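Local coordinates for alpha-ketoglutarate-dependent 2,4-dichlorophenoxyacetate dioxygenase (Bradyrhizobium diazoefficiens, PDB 5BKE), which probably catalyses the metal- and 2-oxoglutarate-dependent oxidation of aryloxyalkanoate herbicides such as 2,4-dichlorophenoxyacetate, at residues H11-V16 with F243-K248; D47-D52 with K250-V255; S131-N136 with P274-R279; V166-L171 with A216-S221; S170-R175 with F191-Q196. All blocks are in the same frame, centred on the assembly; numbering follows the deposited sequence.

Contact 1 of 5, residues H11-V16 with F243-K248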
# COMPACT_ATOMS: atom_id res chain seq x y z
N HIS C 11 -14.98 18.19 12.56
CA HIS C 11 -15.33 18.19 11.13
C HIS C 11 -15.51 19.55 10.47
O HIS C 11 -15.36 19.66 9.25
CB HIS C 11 -16.61 17.40 10.90
CG HIS C 11 -16.43 15.92 11.04
ND1 HIS C 11 -16.76 15.23 12.18
CD2 HIS C 11 -15.98 14.99 10.16
CE1 HIS C 11 -16.53 13.95 12.01
NE2 HIS C 11 -16.05 13.78 10.79
N PHE C 12 -15.85 20.56 11.27
CA PHE C 12 -16.30 21.87 10.76
C PHE C 12 -16.30 22.93 11.86
O PHE C 12 -15.87 22.65 13.00
CB PHE C 12 -17.68 21.73 10.05
CG PHE C 12 -18.88 21.55 10.97
CD1 PHE C 12 -18.86 20.67 12.06
CD2 PHE C 12 -20.06 22.25 10.71
CE1 PHE C 12 -19.98 20.52 12.88
CE2 PHE C 12 -21.18 22.10 11.52
CZ PHE C 12 -21.14 21.24 12.61
N VAL C 13 -16.78 24.14 11.53
CA VAL C 13 -16.92 25.31 12.44
C VAL C 13 -15.60 26.03 12.66
O VAL C 13 -14.64 25.46 13.22
CB VAL C 13 -17.61 25.00 13.81
CG1 VAL C 13 -17.89 26.27 14.61
CG2 VAL C 13 -18.90 24.22 13.62
N GLY C 14 -15.55 27.29 12.23
CA GLY C 14 -14.40 28.16 12.49
C GLY C 14 -14.72 29.37 13.34
O GLY C 14 -15.79 29.99 13.20
N GLN C 15 -13.80 29.71 14.23
CA GLN C 15 -13.88 30.94 15.02
C GLN C 15 -13.03 31.99 14.35
O GLN C 15 -11.84 31.76 14.07
CB GLN C 15 -13.43 30.71 16.46
CG GLN C 15 -13.56 31.94 17.36
CD GLN C 15 -13.32 31.63 18.82
OE1 GLN C 15 -14.10 30.91 19.45
NE2 GLN C 15 -12.25 32.18 19.37
N VAL C 16 -13.63 33.15 14.07
CA VAL C 16 -12.95 34.22 13.35
C VAL C 16 -12.60 35.38 14.27
O VAL C 16 -13.43 35.83 15.05
CB VAL C 16 -13.80 34.73 12.16
CG1 VAL C 16 -12.98 35.68 11.30
CG2 VAL C 16 -14.31 33.57 11.32
N PHE C 243 -21.06 14.70 14.77
CA PHE C 243 -21.33 15.65 13.68
C PHE C 243 -21.89 17.00 14.17
O PHE C 243 -22.26 17.84 13.36
CB PHE C 243 -22.27 15.06 12.60
CG PHE C 243 -21.84 13.72 12.07
CD1 PHE C 243 -20.55 13.53 11.55
CD2 PHE C 243 -22.73 12.64 12.07
CE1 PHE C 243 -20.15 12.29 11.06
CE2 PHE C 243 -22.33 11.40 11.58
CZ PHE C 243 -21.04 11.23 11.08
N VAL C 244 -21.95 17.19 15.50
CA VAL C 244 -22.64 18.34 16.07
C VAL C 244 -21.69 19.29 16.79
O VAL C 244 -20.79 18.86 17.51
CB VAL C 244 -23.85 17.91 16.96
CG1 VAL C 244 -24.46 19.10 17.71
CG2 VAL C 244 -24.93 17.25 16.11
N TYR C 245 -21.90 20.59 16.56
CA TYR C 245 -21.24 21.64 17.33
C TYR C 245 -22.28 22.37 18.16
O TYR C 245 -23.32 22.80 17.63
CB TYR C 245 -20.50 22.62 16.41
CG TYR C 245 -20.18 23.95 17.05
CD1 TYR C 245 -19.13 24.08 17.97
CD2 TYR C 245 -20.93 25.10 16.75
CE1 TYR C 245 -18.84 25.31 18.58
CE2 TYR C 245 -20.65 26.33 17.34
CZ TYR C 245 -19.61 26.43 18.25
OH TYR C 245 -19.34 27.66 18.82
N VAL C 246 -21.99 22.50 19.45
CA VAL C 246 -22.90 23.18 20.38
C VAL C 246 -22.37 24.59 20.62
O VAL C 246 -21.23 24.78 21.06
CB VAL C 246 -23.08 22.40 21.70
CG1 VAL C 246 -24.01 23.15 22.64
CG2 VAL C 246 -23.61 21.00 21.43
N HIS C 247 -23.20 25.59 20.28
CA HIS C 247 -22.86 26.98 20.55
C HIS C 247 -23.54 27.48 21.81
O HIS C 247 -24.78 27.46 21.92
CB HIS C 247 -23.17 27.92 19.38
CG HIS C 247 -22.62 29.30 19.58
ND1 HIS C 247 -21.28 29.60 19.43
CD2 HIS C 247 -23.22 30.45 19.97
CE1 HIS C 247 -21.08 30.88 19.68
NE2 HIS C 247 -22.24 31.42 20.02
N LYS C 248 -22.71 27.92 22.76
CA LYS C 248 -23.12 28.56 23.99
C LYS C 248 -22.99 30.07 23.77
O LYS C 248 -21.90 30.58 23.48
CB LYS C 248 -22.22 28.10 25.13
CG LYS C 248 -22.81 28.28 26.52
CD LYS C 248 -21.70 28.51 27.56
CE LYS C 248 -22.11 28.05 28.95
NZ LYS C 248 -23.39 28.67 29.41
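Val-13 sets a methyl on the ring of Tyr-245, where the loop entering strand 14-17 of the large mixed sheet packs on strand 244-247, an outer strand of the three-stranded sheet, in the cupin-type fold of the TauD/TfdA family. In the CH-pi contact, Val-13 CG1 stands 3.8 Å from the centroid of the Tyr-245 ring and only 8° off its normal. The apolar contacts continue from there: Val-13 CG2 lies 3.6 Å from Tyr-245 CB, and the same methyl sits over the centre of one face of the Phe-12 ring. Phe-12 CZ then comes within 4.1 Å of Tyr-245 CB. The rings of His-11 and Phe-243 form an oblique pair, centroids 5.6 Å apart and planes at 54°, with His-11 CE1 4.1 Å from Phe-243 CD1. No hydrogen bond crosses between the segments. The far end of the tyrosine is fixed within its own strand, where Tyr-245 OH and His-247 ND1 share a 2.8 Å hydrogen bond.

Contact 2 of 5, residues D47-D52 with K250-V255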
# COMPACT_ATOMS: atom_id res chain seq x y z
N ASP C 47 -17.91 39.30 20.23
CA ASP C 47 -17.87 40.76 20.48
C ASP C 47 -18.14 41.57 19.22
O ASP C 47 -17.31 42.37 18.78
CB ASP C 47 -16.53 41.17 21.13
CG ASP C 47 -16.17 40.31 22.33
OD1 ASP C 47 -16.86 40.41 23.37
OD2 ASP C 47 -15.19 39.52 22.23
N GLN C 48 -19.30 41.34 18.62
CA GLN C 48 -19.71 42.10 17.45
C GLN C 48 -20.97 42.89 17.78
O GLN C 48 -22.09 42.48 17.46
CB GLN C 48 -19.89 41.19 16.23
CG GLN C 48 -18.64 40.43 15.81
CD GLN C 48 -17.46 41.31 15.39
OE1 GLN C 48 -17.64 42.43 14.92
NE2 GLN C 48 -16.25 40.78 15.55
N ASP C 49 -20.75 44.01 18.47
CA ASP C 49 -21.81 44.91 18.95
C ASP C 49 -22.29 45.74 17.77
O ASP C 49 -21.83 46.87 17.54
CB ASP C 49 -21.28 45.79 20.09
CG ASP C 49 -22.36 46.66 20.74
OD1 ASP C 49 -23.56 46.57 20.38
OD2 ASP C 49 -21.99 47.43 21.65
N ILE C 50 -23.22 45.17 17.01
CA ILE C 50 -23.62 45.73 15.72
C ILE C 50 -25.08 46.19 15.73
O ILE C 50 -25.89 45.68 16.51
CB ILE C 50 -23.35 44.72 14.57
CG1 ILE C 50 -24.03 43.36 14.88
CG2 ILE C 50 -21.84 44.59 14.33
CD1 ILE C 50 -23.91 42.31 13.80
N THR C 51 -25.40 47.16 14.87
CA THR C 51 -26.79 47.56 14.59
C THR C 51 -27.39 46.61 13.54
O THR C 51 -26.67 45.88 12.87
CB THR C 51 -26.88 49.00 14.07
OG1 THR C 51 -26.18 49.10 12.82
CG2 THR C 51 -26.28 50.01 15.06
N ASP C 52 -28.71 46.63 13.41
CA ASP C 52 -29.42 45.88 12.38
C ASP C 52 -28.89 46.20 10.98
O ASP C 52 -28.64 45.29 10.19
CB ASP C 52 -30.92 46.16 12.44
CG ASP C 52 -31.61 45.46 13.60
OD1 ASP C 52 -30.91 44.92 14.50
OD2 ASP C 52 -32.85 45.46 13.62
N LYS C 250 -22.76 34.09 23.99
CA LYS C 250 -22.33 35.27 24.74
C LYS C 250 -22.91 36.50 24.06
O LYS C 250 -23.14 36.49 22.84
CB LYS C 250 -20.79 35.38 24.80
CG LYS C 250 -20.10 34.32 25.65
CD LYS C 250 -18.60 34.29 25.36
CE LYS C 250 -18.00 32.90 25.51
NZ LYS C 250 -17.98 32.45 26.93
N LEU C 251 -23.11 37.55 24.85
CA LEU C 251 -23.61 38.83 24.39
C LEU C 251 -22.80 39.39 23.22
O LEU C 251 -21.57 39.43 23.28
CB LEU C 251 -23.65 39.84 25.55
CG LEU C 251 -24.21 41.24 25.29
CD1 LEU C 251 -25.63 41.19 24.73
CD2 LEU C 251 -24.18 42.05 26.58
N HIS C 252 -23.51 39.80 22.16
CA HIS C 252 -22.92 40.28 20.90
C HIS C 252 -22.11 39.26 20.09
O HIS C 252 -21.29 39.65 19.26
CB HIS C 252 -22.12 41.58 21.09
CG HIS C 252 -22.87 42.66 21.82
ND1 HIS C 252 -22.28 43.47 22.76
CD2 HIS C 252 -24.17 43.05 21.74
CE1 HIS C 252 -23.17 44.32 23.23
NE2 HIS C 252 -24.32 44.09 22.63
N ASP C 253 -22.33 37.96 20.30
CA ASP C 253 -21.86 36.96 19.34
C ASP C 253 -22.57 37.19 18.00
O ASP C 253 -23.72 37.64 17.97
CB ASP C 253 -22.20 35.55 19.79
CG ASP C 253 -21.23 34.97 20.81
OD1 ASP C 253 -20.18 35.59 21.11
OD2 ASP C 253 -21.55 33.87 21.31
N LEU C 254 -21.87 36.89 16.91
CA LEU C 254 -22.51 36.66 15.62
C LEU C 254 -22.09 35.28 15.12
O LEU C 254 -20.90 35.03 14.94
CB LEU C 254 -22.20 37.75 14.58
CG LEU C 254 -22.96 37.61 13.24
CD1 LEU C 254 -23.52 38.94 12.75
CD2 LEU C 254 -22.17 36.91 12.14
N VAL C 255 -23.08 34.42 14.91
CA VAL C 255 -22.86 33.11 14.30
C VAL C 255 -23.55 33.10 12.94
O VAL C 255 -24.73 33.46 12.82
CB VAL C 255 -23.34 31.95 15.21
CG1 VAL C 255 -23.08 30.60 14.57
CG2 VAL C 255 -22.63 32.01 16.57
O HOH W 1 -19.65 37.97 22.05
O HOH W 2 -19.14 41.72 23.70
O HOH W 3 -23.67 40.28 17.11
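Asp-49 lies flat on the imidazole of His-252, side by side and pointing the same way, with carboxylate and ring planes only 6° apart. Its CG is anti to the backbone N (chi1 -174°), which puts CG over the ring, 3.5 Å from His-252 CE1. Asp-49 OD1 then sits above the rim, 3.4 Å from His-252 NE2, too poorly angled for a hydrogen bond, while Asp-49 CB makes a CH-pi contact 3.9 Å from the ring centroid. On the opposite face Leu-251 CG lies over the centre. Ile-50 takes the crowded position, with CG1 between the backbone N and the carbonyl carbon (chi1 54°); its CD1 meets Leu-254 CD1 at 3.6 Å, the chains crossing at about a right angle. The backbones here are an inverse gamma turn centred on Asp-49 and a type II beta turn from Lys-250 to Asp-253, packed together at the end of the large sheet where strands 42-45 and 254-258 are neighbours. One direct hydrogen bond ties them, Gln-48 N to His-252 O at 2.7 Å. The bent Gln-48 side chain turns elsewhere, its amide bonded to the backbone of Leu-19 and Leu-21. Asp-253 braces its own turn, OD2 accepting from Lys-250 N at 2.9 Å from above the carboxylate plane. Its OD1 takes a 2.6 Å bond from a water that also accepts from Asp-47 N and donates to Leu-251 O.

Contact 3 of 5, residues S131-N136 with P274-R279. With OGA (N-oxalylglycine), chain O.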
# COMPACT_ATOMS: atom_id res chain seq x y z
N SER C 131 -27.31 37.37 15.27
CA SER C 131 -26.72 38.27 16.24
C SER C 131 -27.46 38.19 17.58
O SER C 131 -28.69 38.21 17.61
CB SER C 131 -26.73 39.69 15.68
OG SER C 131 -26.37 40.65 16.64
N ALA C 132 -26.69 38.05 18.66
CA ALA C 132 -27.24 37.95 20.03
C ALA C 132 -27.30 39.34 20.69
O ALA C 132 -26.28 39.91 21.06
CB ALA C 132 -26.40 36.99 20.87
N ARG C 133 -28.52 39.86 20.82
CA ARG C 133 -28.71 41.23 21.33
C ARG C 133 -29.05 41.23 22.81
O ARG C 133 -28.54 42.07 23.55
CB ARG C 133 -29.77 41.98 20.51
CG ARG C 133 -29.50 42.00 19.01
CD ARG C 133 -28.20 42.70 18.64
NE ARG C 133 -28.06 42.81 17.19
CZ ARG C 133 -28.58 43.78 16.44
NH1 ARG C 133 -28.41 43.77 15.12
NH2 ARG C 133 -29.29 44.76 17.01
N VAL C 134 -29.90 40.30 23.22
CA VAL C 134 -30.15 39.98 24.64
C VAL C 134 -30.08 38.46 24.79
O VAL C 134 -30.84 37.73 24.14
CB VAL C 134 -31.51 40.53 25.18
CG1 VAL C 134 -31.70 40.18 26.65
CG2 VAL C 134 -31.62 42.04 24.98
N VAL C 135 -29.17 37.99 25.64
CA VAL C 135 -28.94 36.55 25.85
C VAL C 135 -29.86 36.04 26.94
O VAL C 135 -29.88 36.58 28.04
CB VAL C 135 -27.45 36.23 26.18
CG1 VAL C 135 -27.25 34.78 26.65
CG2 VAL C 135 -26.56 36.52 24.99
N ASN C 136 -30.62 35.00 26.61
CA ASN C 136 -31.39 34.26 27.59
C ASN C 136 -30.42 33.34 28.36
O ASN C 136 -29.81 32.46 27.75
CB ASN C 136 -32.50 33.46 26.90
CG ASN C 136 -33.48 32.83 27.87
OD1 ASN C 136 -33.10 32.26 28.90
ND2 ASN C 136 -34.76 32.87 27.51
N PRO C 274 -36.35 37.47 28.45
CA PRO C 274 -36.16 37.97 27.08
C PRO C 274 -35.03 37.24 26.34
O PRO C 274 -34.03 36.85 26.94
CB PRO C 274 -35.81 39.45 27.29
CG PRO C 274 -35.26 39.52 28.67
CD PRO C 274 -36.03 38.50 29.45
N ARG C 275 -35.23 37.01 25.04
CA ARG C 275 -34.23 36.43 24.18
C ARG C 275 -34.30 37.19 22.87
O ARG C 275 -35.14 36.90 22.04
CB ARG C 275 -34.51 34.93 23.96
CG ARG C 275 -33.38 34.21 23.23
CD ARG C 275 -33.58 32.71 23.21
NE ARG C 275 -32.38 32.03 22.70
CZ ARG C 275 -32.19 31.65 21.44
NH1 ARG C 275 -33.12 31.88 20.50
NH2 ARG C 275 -31.06 31.04 21.10
N ASP C 276 -33.43 38.18 22.71
CA ASP C 276 -33.43 39.03 21.53
C ASP C 276 -32.35 38.58 20.54
O ASP C 276 -31.16 38.93 20.67
CB ASP C 276 -33.30 40.51 21.90
CG ASP C 276 -33.58 41.45 20.73
OD1 ASP C 276 -33.74 40.99 19.58
OD2 ASP C 276 -33.64 42.68 20.97
N MET C 277 -32.79 37.78 19.57
CA MET C 277 -31.94 37.20 18.53
C MET C 277 -32.46 37.67 17.17
O MET C 277 -33.67 37.55 16.89
CB MET C 277 -31.94 35.66 18.61
CG MET C 277 -31.64 35.06 19.98
SD MET C 277 -29.98 35.42 20.62
CE MET C 277 -28.98 34.34 19.58
N ARG C 278 -31.56 38.20 16.35
CA ARG C 278 -31.91 38.82 15.07
C ARG C 278 -31.05 38.25 13.94
O ARG C 278 -29.83 38.13 14.07
CB ARG C 278 -31.74 40.34 15.15
CG ARG C 278 -32.38 40.97 16.38
CD ARG C 278 -32.30 42.48 16.36
NE ARG C 278 -32.84 43.04 17.60
CZ ARG C 278 -32.88 44.33 17.91
NH1 ARG C 278 -32.41 45.26 17.08
NH2 ARG C 278 -33.39 44.69 19.08
N ARG C 279 -31.70 37.91 12.83
CA ARG C 279 -31.09 37.19 11.70
C ARG C 279 -31.09 38.02 10.40
O ARG C 279 -32.10 38.63 10.06
CB ARG C 279 -31.82 35.85 11.47
CG ARG C 279 -31.11 34.88 10.52
CD ARG C 279 -31.91 33.60 10.32
NE ARG C 279 -32.81 33.69 9.17
CZ ARG C 279 -33.82 32.86 8.90
NH1 ARG C 279 -34.11 31.83 9.70
NH2 ARG C 279 -34.55 33.06 7.82
C1 OGA O . -32.66 30.95 12.90
C2 OGA O . -32.74 29.98 13.97
C4 OGA O . -32.32 29.55 16.36
C5 OGA O . -32.00 30.43 17.53
O1 OGA O . -32.75 30.52 11.72
O2 OGA O . -32.47 32.15 13.18
O2' OGA O . -33.27 28.90 13.74
O3 OGA O . -32.77 31.40 17.74
N1 OGA O . -32.19 30.32 15.13
O4 OGA O . -31.00 30.17 18.23
O HOH W 4 -32.53 37.28 29.04
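Arg-133 lays its guanidinium across the side chain of Arg-278, with Arg-278 CD over one face near the rim. The setting is a classic beta bulge between the antiparallel strands 127-132 and 276-281 of the large sheet. Arg-133 N and Val-134 N both bond to Asp-276 O, the first at 2.8 Å nearly along the C=O axis, the second at 3.2 Å on a lone pair. The arginines cross at about a right angle, which brings Arg-133 NH2 within 3.2 Å of Arg-278 NH1; both guanidinium groups form salt bridges to Asp-52 OD1, which probably offsets the repulsion. Each is also held in rotation: Arg-133 NE donates in plane to Ser-131 OG, and Arg-278 grips Asp-276 side-on, NE to OD1 and NH2 to OD2. On the other face of the sheet Met-277, bent at chi2 and chi3, brings CE to 3.9 Å from Ala-132 CB, and its CG packs over the Arg-275 guanidinium. This strand carries two arginines of the pocket for N-oxalylglycine, an analogue of 2-oxoglutarate. Arg-275 reaches it on an extended chain, NH1 to O3 at 2.8 Å and NH2 to O4 at 3.0 Å. At the ligand's other end, Arg-279 NH1 donates to O1 at 2.8 Å.

Contact 4 of 5, residues V166-L171 with A216-S221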
# COMPACT_ATOMS: atom_id res chain seq x y z
N VAL C 166 -36.32 12.73 -3.85
CA VAL C 166 -36.81 14.11 -3.73
C VAL C 166 -37.75 14.21 -2.53
O VAL C 166 -38.64 13.36 -2.35
CB VAL C 166 -37.48 14.58 -5.05
CG1 VAL C 166 -38.11 15.96 -4.91
CG2 VAL C 166 -36.48 14.62 -6.20
N CYS C 167 -37.55 15.25 -1.71
CA CYS C 167 -38.41 15.54 -0.55
C CYS C 167 -39.35 16.72 -0.82
O CYS C 167 -39.00 17.65 -1.54
CB CYS C 167 -37.56 15.84 0.69
SG CYS C 167 -36.38 14.56 1.18
N GLU C 168 -40.53 16.66 -0.21
CA GLU C 168 -41.48 17.78 -0.20
C GLU C 168 -41.33 18.57 1.10
O GLU C 168 -41.54 18.03 2.19
CB GLU C 168 -42.92 17.29 -0.37
CG GLU C 168 -43.15 16.58 -1.70
CD GLU C 168 -44.62 16.36 -2.06
OE1 GLU C 168 -45.52 16.98 -1.45
OE2 GLU C 168 -44.85 15.56 -3.00
N HIS C 169 -40.95 19.84 0.97
CA HIS C 169 -40.73 20.71 2.13
C HIS C 169 -41.87 21.72 2.26
O HIS C 169 -42.25 22.38 1.28
CB HIS C 169 -39.44 21.50 1.99
CG HIS C 169 -38.19 20.68 2.07
ND1 HIS C 169 -37.24 20.88 3.05
CD2 HIS C 169 -37.69 19.72 1.26
CE1 HIS C 169 -36.22 20.06 2.85
NE2 HIS C 169 -36.47 19.35 1.76
N SER C 170 -42.38 21.86 3.48
CA SER C 170 -43.39 22.85 3.83
C SER C 170 -43.31 23.20 5.31
O SER C 170 -43.09 22.31 6.15
CB SER C 170 -44.79 22.32 3.51
OG SER C 170 -45.79 23.21 3.96
N LEU C 171 -43.54 24.48 5.63
CA LEU C 171 -43.75 24.91 7.02
C LEU C 171 -44.87 24.16 7.72
O LEU C 171 -44.84 23.99 8.94
CB LEU C 171 -43.98 26.42 7.11
CG LEU C 171 -42.71 27.29 7.08
CD1 LEU C 171 -43.01 28.71 6.63
CD2 LEU C 171 -41.98 27.29 8.42
N ALA C 216 -39.20 18.94 5.65
CA ALA C 216 -39.38 17.76 4.80
C ALA C 216 -40.29 16.72 5.48
O ALA C 216 -39.92 16.11 6.50
CB ALA C 216 -38.04 17.16 4.41
N GLY C 217 -41.48 16.54 4.91
CA GLY C 217 -42.49 15.67 5.49
C GLY C 217 -42.79 14.42 4.72
O GLY C 217 -43.51 13.55 5.21
N LYS C 218 -42.27 14.32 3.49
CA LYS C 218 -42.35 13.07 2.73
C LYS C 218 -41.28 13.00 1.64
O LYS C 218 -40.74 14.03 1.22
CB LYS C 218 -43.76 12.86 2.13
CG LYS C 218 -44.08 13.70 0.90
CD LYS C 218 -45.41 13.29 0.26
CE LYS C 218 -45.32 11.95 -0.46
NZ LYS C 218 -46.67 11.51 -0.94
N ILE C 219 -40.98 11.78 1.21
CA ILE C 219 -40.21 11.52 0.01
C ILE C 219 -41.21 11.24 -1.12
O ILE C 219 -42.13 10.43 -0.96
CB ILE C 219 -39.18 10.37 0.22
CG1 ILE C 219 -38.11 10.81 1.23
CG2 ILE C 219 -38.54 9.97 -1.11
CD1 ILE C 219 -37.29 9.69 1.85
N ALA C 220 -41.01 11.92 -2.24
CA ALA C 220 -41.91 11.93 -3.39
C ALA C 220 -42.25 10.55 -3.94
O ALA C 220 -43.41 10.26 -4.20
CB ALA C 220 -41.34 12.81 -4.50
N SER C 221 -41.24 9.70 -4.10
CA SER C 221 -41.42 8.40 -4.75
C SER C 221 -41.83 7.27 -3.80
O SER C 221 -42.01 6.13 -4.23
CB SER C 221 -40.16 8.02 -5.53
OG SER C 221 -39.02 7.96 -4.69
O HOH W 5 -38.24 10.74 -4.81
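The His-169 imidazole has Ala-216 CB over the centre of one face, a CH-pi contact 3.8 Å from the ring centroid, and Cys-167 O in plane at its edge. This belongs to an antiparallel pair in a four-stranded sheet, with strand 216-219 outermost in the chain and strand 166-169 inside it. The imidazole ND1 bonds outward to Ser-119 OG. The second flat group, the Glu-168 carboxylate, lies beside the aliphatic part of Lys-218: the two chains run side by side, with Glu-168 CD 3.9 Å from Lys-218 CD. Their charged ends, Glu-168 OE2 and Lys-218 NZ, are 4.9 Å apart and not in contact, though the opposite charges probably attract weakly. On the face of Cys-167 and His-169, Cys-167 makes the apolar contacts: its CB touches Ala-216 CB, and its SG approaches Ile-219 CG1 at 4.1 Å, under cover of helix 224-238. Three backbone bonds hold the pair: Gly-217 N to Glu-168 O, Glu-168 N to Lys-218 O, and, almost straight at 176°, Ala-220 N to Val-166 O at 2.8 Å. Beyond them a water links the segments, accepting from Val-166 N at 2.9 Å and hydrogen-bonded at the same distance to Ser-221 OG.

Contact 5 of 5, residues S170-R175 with F191-Q196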
# COMPACT_ATOMS: atom_id res chain seq x y z
N SER C 170 -42.38 21.86 3.48
CA SER C 170 -43.39 22.85 3.83
C SER C 170 -43.31 23.20 5.31
O SER C 170 -43.09 22.31 6.15
CB SER C 170 -44.79 22.32 3.51
OG SER C 170 -45.79 23.21 3.96
N LEU C 171 -43.54 24.48 5.63
CA LEU C 171 -43.75 24.91 7.02
C LEU C 171 -44.87 24.16 7.72
O LEU C 171 -44.84 23.99 8.94
CB LEU C 171 -43.98 26.42 7.11
CG LEU C 171 -42.71 27.29 7.08
CD1 LEU C 171 -43.01 28.71 6.63
CD2 LEU C 171 -41.98 27.29 8.42
N MET C 172 -45.84 23.67 6.95
CA MET C 172 -46.94 22.86 7.49
C MET C 172 -46.48 21.49 8.02
O MET C 172 -47.12 20.93 8.91
CB MET C 172 -48.04 22.68 6.44
CG MET C 172 -48.69 23.98 5.95
SD MET C 172 -50.18 23.73 4.95
CE MET C 172 -49.52 23.21 3.37
N TYR C 173 -45.39 20.95 7.47
CA TYR C 173 -44.84 19.67 7.94
C TYR C 173 -44.10 19.81 9.28
O TYR C 173 -44.32 19.01 10.20
CB TYR C 173 -43.93 19.02 6.90
CG TYR C 173 -44.63 18.38 5.72
CD1 TYR C 173 -45.64 17.43 5.89
CD2 TYR C 173 -44.22 18.68 4.40
CE1 TYR C 173 -46.25 16.82 4.80
CE2 TYR C 173 -44.83 18.08 3.30
CZ TYR C 173 -45.85 17.15 3.51
OH TYR C 173 -46.46 16.54 2.43
N SER C 174 -43.24 20.82 9.37
CA SER C 174 -42.48 21.08 10.59
C SER C 174 -43.37 21.50 11.76
O SER C 174 -43.19 21.00 12.88
CB SER C 174 -41.39 22.12 10.35
OG SER C 174 -41.93 23.32 9.85
N ARG C 175 -44.32 22.40 11.50
CA ARG C 175 -45.27 22.84 12.53
C ARG C 175 -46.27 21.75 12.83
O ARG C 175 -46.69 21.59 13.97
CB ARG C 175 -45.96 24.16 12.15
CG ARG C 175 -45.04 25.33 11.87
CD ARG C 175 -43.98 25.53 12.94
NE ARG C 175 -43.01 26.60 12.64
CZ ARG C 175 -41.79 26.42 12.14
NH1 ARG C 175 -41.01 27.47 11.94
NH2 ARG C 175 -41.33 25.21 11.84
N PHE C 191 -47.97 28.35 2.09
CA PHE C 191 -47.06 27.28 2.54
C PHE C 191 -47.17 26.01 1.69
O PHE C 191 -46.90 24.91 2.17
CB PHE C 191 -47.28 26.94 4.03
CG PHE C 191 -47.21 28.11 4.97
CD1 PHE C 191 -46.31 29.17 4.76
CD2 PHE C 191 -48.03 28.14 6.10
CE1 PHE C 191 -46.27 30.25 5.65
CE2 PHE C 191 -47.99 29.21 6.99
CZ PHE C 191 -47.10 30.26 6.77
N LYS C 192 -47.56 26.18 0.43
CA LYS C 192 -47.67 25.08 -0.53
C LYS C 192 -46.29 24.38 -0.66
O LYS C 192 -45.30 25.07 -0.90
CB LYS C 192 -48.14 25.64 -1.87
CG LYS C 192 -48.41 24.63 -2.97
CD LYS C 192 -48.57 25.37 -4.30
CE LYS C 192 -48.07 24.54 -5.48
NZ LYS C 192 -49.02 23.46 -5.86
N PRO C 193 -46.25 23.04 -0.49
CA PRO C 193 -45.01 22.24 -0.52
C PRO C 193 -44.15 22.42 -1.77
O PRO C 193 -44.69 22.51 -2.88
CB PRO C 193 -45.52 20.80 -0.44
CG PRO C 193 -46.78 20.92 0.35
CD PRO C 193 -47.41 22.20 -0.13
N VAL C 194 -42.83 22.51 -1.57
CA VAL C 194 -41.85 22.57 -2.66
C VAL C 194 -40.95 21.32 -2.68
O VAL C 194 -40.80 20.62 -1.66
CB VAL C 194 -40.98 23.86 -2.64
CG1 VAL C 194 -41.84 25.11 -2.61
CG2 VAL C 194 -39.98 23.85 -1.48
N LEU C 195 -40.38 21.05 -3.85
CA LEU C 195 -39.51 19.89 -4.04
C LEU C 195 -38.06 20.28 -3.83
O LEU C 195 -37.64 21.37 -4.23
CB LEU C 195 -39.69 19.28 -5.44
CG LEU C 195 -41.09 18.75 -5.87
CD1 LEU C 195 -41.05 18.19 -7.29
CD2 LEU C 195 -41.67 17.73 -4.90
N GLN C 196 -37.31 19.41 -3.15
CA GLN C 196 -35.86 19.56 -2.96
C GLN C 196 -35.22 18.19 -3.02
O GLN C 196 -35.80 17.21 -2.53
CB GLN C 196 -35.50 20.21 -1.61
CG GLN C 196 -36.18 21.53 -1.26
CD GLN C 196 -35.56 22.77 -1.90
OE1 GLN C 196 -34.58 22.68 -2.65
NE2 GLN C 196 -36.12 23.92 -1.60
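Ser-170 joins the start of helix 171-176 to the link between helix 187-190 and strand 194-201, a buried contact built on one polar oxygen and an apolar surround. Its OG, anti to the backbone N (chi1 174°), does two jobs. It donates to Phe-191 O at 2.7 Å, in the plane of that carbonyl, and it accepts from Met-172 N at 3.0 Å. The carbonyl of Phe-191, just past the end of its own helix, is thus satisfied by the serine that caps helix 171-176. Met-172 bends at chi3, and its terminal CE comes to 3.3 Å from Phe-191 O; nearer the backbone, Met-172 CG meets Phe-191 CB at 3.8 Å. Leu-171 lies against one face of the Phe-191 ring, its CB toward the rim and its CD1 3.7 Å from Phe-191 CE1. The other methyl, Leu-171 CD2, lies on a face of the Arg-175 guanidinium, a group that also makes a cation-pi contact with Phe-107. Pro-193 CG touches Ser-170 CB at 4.0 Å. The whole is a serine N-cap whose hydroxyl, besides receiving the first turn's N-H, ties the helix to the segment entering strand 194-201, the neighbour of strand 166-169 in the four-stranded sheet.

In the fold
The contacts fall into two groups around the metal site. Contacts 2 and 3 are adjacent, centres 9 Å apart: strands 254-258 and 127-132 are neighbours in the large sheet, and His-252 N lies 3.0 Å from Ala-132 O, a probable hydrogen bond. Contact 1 joins them through His-247 NE2, 2.9 Å from Asp-253 OD2, again a probable hydrogen bond. Contacts 4 and 5 share Ser-170 and Leu-171, with centres 7 Å apart, and lie about 31 to 35 Å from contact 2, centre to centre, across the chain's middle. Contact 3 supplies ligand-binding arginines, while the side chains of Leu-171 and His-169 lie about 9 Å and 12 Å from the manganese.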